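Local structure of 5'-tyrosyl-DNA phosphodiesterase (Caenorhabditis elegans, 4FVA) at residues N124-S129 and D165-D170. The protein belongs to the endonuclease/exonuclease/phosphatase family, with the DNase I-like fold of paired beta sheets, and carries a bound magnesium ion. Numbering follows the deposited sequence.
Sequences NTHLES and DLNLRD. With MLI (malonate ion), chain G.
Asp-165 pairs with His-126 in a single parallel bridge just past the end of strand 159-163, a worked example of how one bridge puts two polar side chains on the same face of a sheet. Its backbone reaches both neighbours of the histidine: a weak bond runs from Asp-165 N to Thr-125 O, and a firmer one from Leu-127 N to Asp-165 O (2.9 Å). Both side chains have CG anti to the backbone N (chi1 -178° in each), which lays carboxylate and imidazole side by side, planes 20° apart. Asp-165 OD2 lies 3.4 Å from His-126 NE2, too poorly angled for a hydrogen bond; its partner is Asn-20 ND2.

Leu-166 leaves this polar face. Its side chain crosses that of Thr-125 at about a right angle, with CD2 at a tight 3.4 Å from Thr-125 CG2, while Leu-127 runs alongside, CD1 4.0 Å from Leu-166 CB.

Asn-167 then turns back toward the 124-129 segment. Its ND2 gives one nearly straight bond to Leu-127 O (3.0 Å) and another to malonate O8, so the two bonds fix the amide's rotation. The same O8 takes a bond from His-126 NE2 (2.9 Å) at the ring's edge. His-126 and Asn-167 thus both donate to one carboxylate oxygen of an ion probably left from crystallisation, with the Ser-129 hydroxyl, also bonded to Arg-106, beside it at a doubtfully short distance. The His-126 side chain is about 7 Å from the bound magnesium ion. Further on, Arg-169 folds its guanidinium back, NH2 to Asn-167 O.

Helix 134-154 contributes Gln-140 against Leu-127 and Arg-137 against Asn-167; strand 212-221 flanks Asp-165 and Leu-166, and strand 47-53 of the other sheet meets His-126 through Gln-51 and Glu-52, the latter a magnesium ligand.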
# COMPACT_ATOMS: atom_id res chain seq x y z
N ASN A 124 -5.63 -0.96 -4.16
CA ASN A 124 -4.76 0.01 -3.50
C ASN A 124 -5.53 1.31 -3.27
O ASN A 124 -6.17 1.84 -4.20
CB ASN A 124 -3.53 0.27 -4.38
CG ASN A 124 -2.53 1.23 -3.76
OD1 ASN A 124 -2.50 1.42 -2.54
ND2 ASN A 124 -1.70 1.86 -4.60
N THR A 125 -5.47 1.82 -2.04
CA THR A 125 -6.18 3.04 -1.73
C THR A 125 -5.43 3.90 -0.74
O THR A 125 -4.52 3.44 -0.06
CB THR A 125 -7.61 2.77 -1.18
OG1 THR A 125 -8.36 3.99 -1.16
CG2 THR A 125 -7.54 2.19 0.24
N HIS A 126 -5.82 5.16 -0.68
CA HIS A 126 -5.31 6.10 0.31
C HIS A 126 -6.55 6.73 0.93
O HIS A 126 -7.09 7.69 0.37
CB HIS A 126 -4.46 7.16 -0.38
CG HIS A 126 -3.85 8.16 0.56
ND1 HIS A 126 -3.19 9.29 0.11
CD2 HIS A 126 -3.83 8.22 1.91
CE1 HIS A 126 -2.77 9.99 1.15
NE2 HIS A 126 -3.14 9.37 2.25
N LEU A 127 -7.03 6.21 2.06
CA LEU A 127 -8.32 6.67 2.60
C LEU A 127 -8.26 8.08 3.17
O LEU A 127 -7.19 8.57 3.54
CB LEU A 127 -8.86 5.68 3.64
CG LEU A 127 -9.09 4.26 3.10
CD1 LEU A 127 -9.82 3.39 4.15
CD2 LEU A 127 -9.83 4.30 1.77
N GLU A 128 -9.42 8.74 3.25
CA GLU A 128 -9.49 10.14 3.68
C GLU A 128 -8.62 10.41 4.91
O GLU A 128 -8.58 9.61 5.86
CB GLU A 128 -10.94 10.57 3.93
CG GLU A 128 -11.25 12.03 3.58
CD GLU A 128 -11.44 12.27 2.08
OE1 GLU A 128 -11.33 11.31 1.28
OE2 GLU A 128 -11.71 13.43 1.70
N SER A 129 -7.91 11.53 4.88
CA SER A 129 -6.92 11.87 5.90
C SER A 129 -7.52 12.69 7.06
O SER A 129 -8.52 13.40 6.88
CB SER A 129 -5.78 12.66 5.24
OG SER A 129 -5.26 12.00 4.09
N ASP A 165 -2.47 3.11 2.43
CA ASP A 165 -2.53 3.99 3.58
C ASP A 165 -3.98 4.17 3.94
O ASP A 165 -4.69 4.93 3.28
CB ASP A 165 -1.89 5.34 3.27
CG ASP A 165 -1.89 6.28 4.47
OD1 ASP A 165 -2.50 5.92 5.51
OD2 ASP A 165 -1.30 7.37 4.37
N LEU A 166 -4.45 3.42 4.93
CA LEU A 166 -5.88 3.47 5.29
C LEU A 166 -6.19 4.53 6.37
O LEU A 166 -7.36 4.77 6.68
CB LEU A 166 -6.38 2.08 5.72
CG LEU A 166 -6.02 0.92 4.78
CD1 LEU A 166 -6.70 -0.38 5.21
CD2 LEU A 166 -6.40 1.28 3.34
N ASN A 167 -5.16 5.15 6.93
CA ASN A 167 -5.36 6.23 7.90
C ASN A 167 -6.26 5.85 9.07
O ASN A 167 -6.96 6.70 9.63
CB ASN A 167 -5.91 7.48 7.21
CG ASN A 167 -4.81 8.38 6.69
OD1 ASN A 167 -3.84 8.66 7.40
ND2 ASN A 167 -4.94 8.82 5.44
N LEU A 168 -6.23 4.57 9.44
CA LEU A 168 -7.15 4.02 10.42
C LEU A 168 -6.68 4.17 11.86
O LEU A 168 -5.48 4.07 12.15
CB LEU A 168 -7.42 2.53 10.15
CG LEU A 168 -8.30 2.11 8.96
CD1 LEU A 168 -8.31 0.58 8.76
CD2 LEU A 168 -9.73 2.65 9.10
N ARG A 169 -7.63 4.43 12.75
CA ARG A 169 -7.46 4.10 14.16
C ARG A 169 -8.22 2.77 14.30
O ARG A 169 -9.23 2.57 13.63
CB ARG A 169 -8.07 5.19 15.04
CG ARG A 169 -8.40 6.49 14.28
CD ARG A 169 -7.19 7.40 14.09
NE ARG A 169 -7.07 7.91 12.72
CZ ARG A 169 -6.56 9.09 12.39
NH1 ARG A 169 -6.12 9.92 13.33
NH2 ARG A 169 -6.49 9.46 11.11
N ASP A 170 -7.73 1.84 15.13
CA ASP A 170 -8.34 0.50 15.18
C ASP A 170 -9.86 0.45 15.42
O ASP A 170 -10.54 -0.43 14.89
CB ASP A 170 -7.62 -0.40 16.19
CG ASP A 170 -6.51 -1.22 15.54
OD1 ASP A 170 -6.83 -2.22 14.87
OD2 ASP A 170 -5.32 -0.86 15.70
C1 MLI G . -1.82 12.94 3.94
C2 MLI G . -0.62 13.72 4.34
C3 MLI G . -1.87 11.59 4.57
O6 MLI G . -0.65 14.49 5.34
O7 MLI G . 0.43 13.64 3.64
O8 MLI G . -2.99 11.02 4.64
O9 MLI G . -0.82 11.04 5.01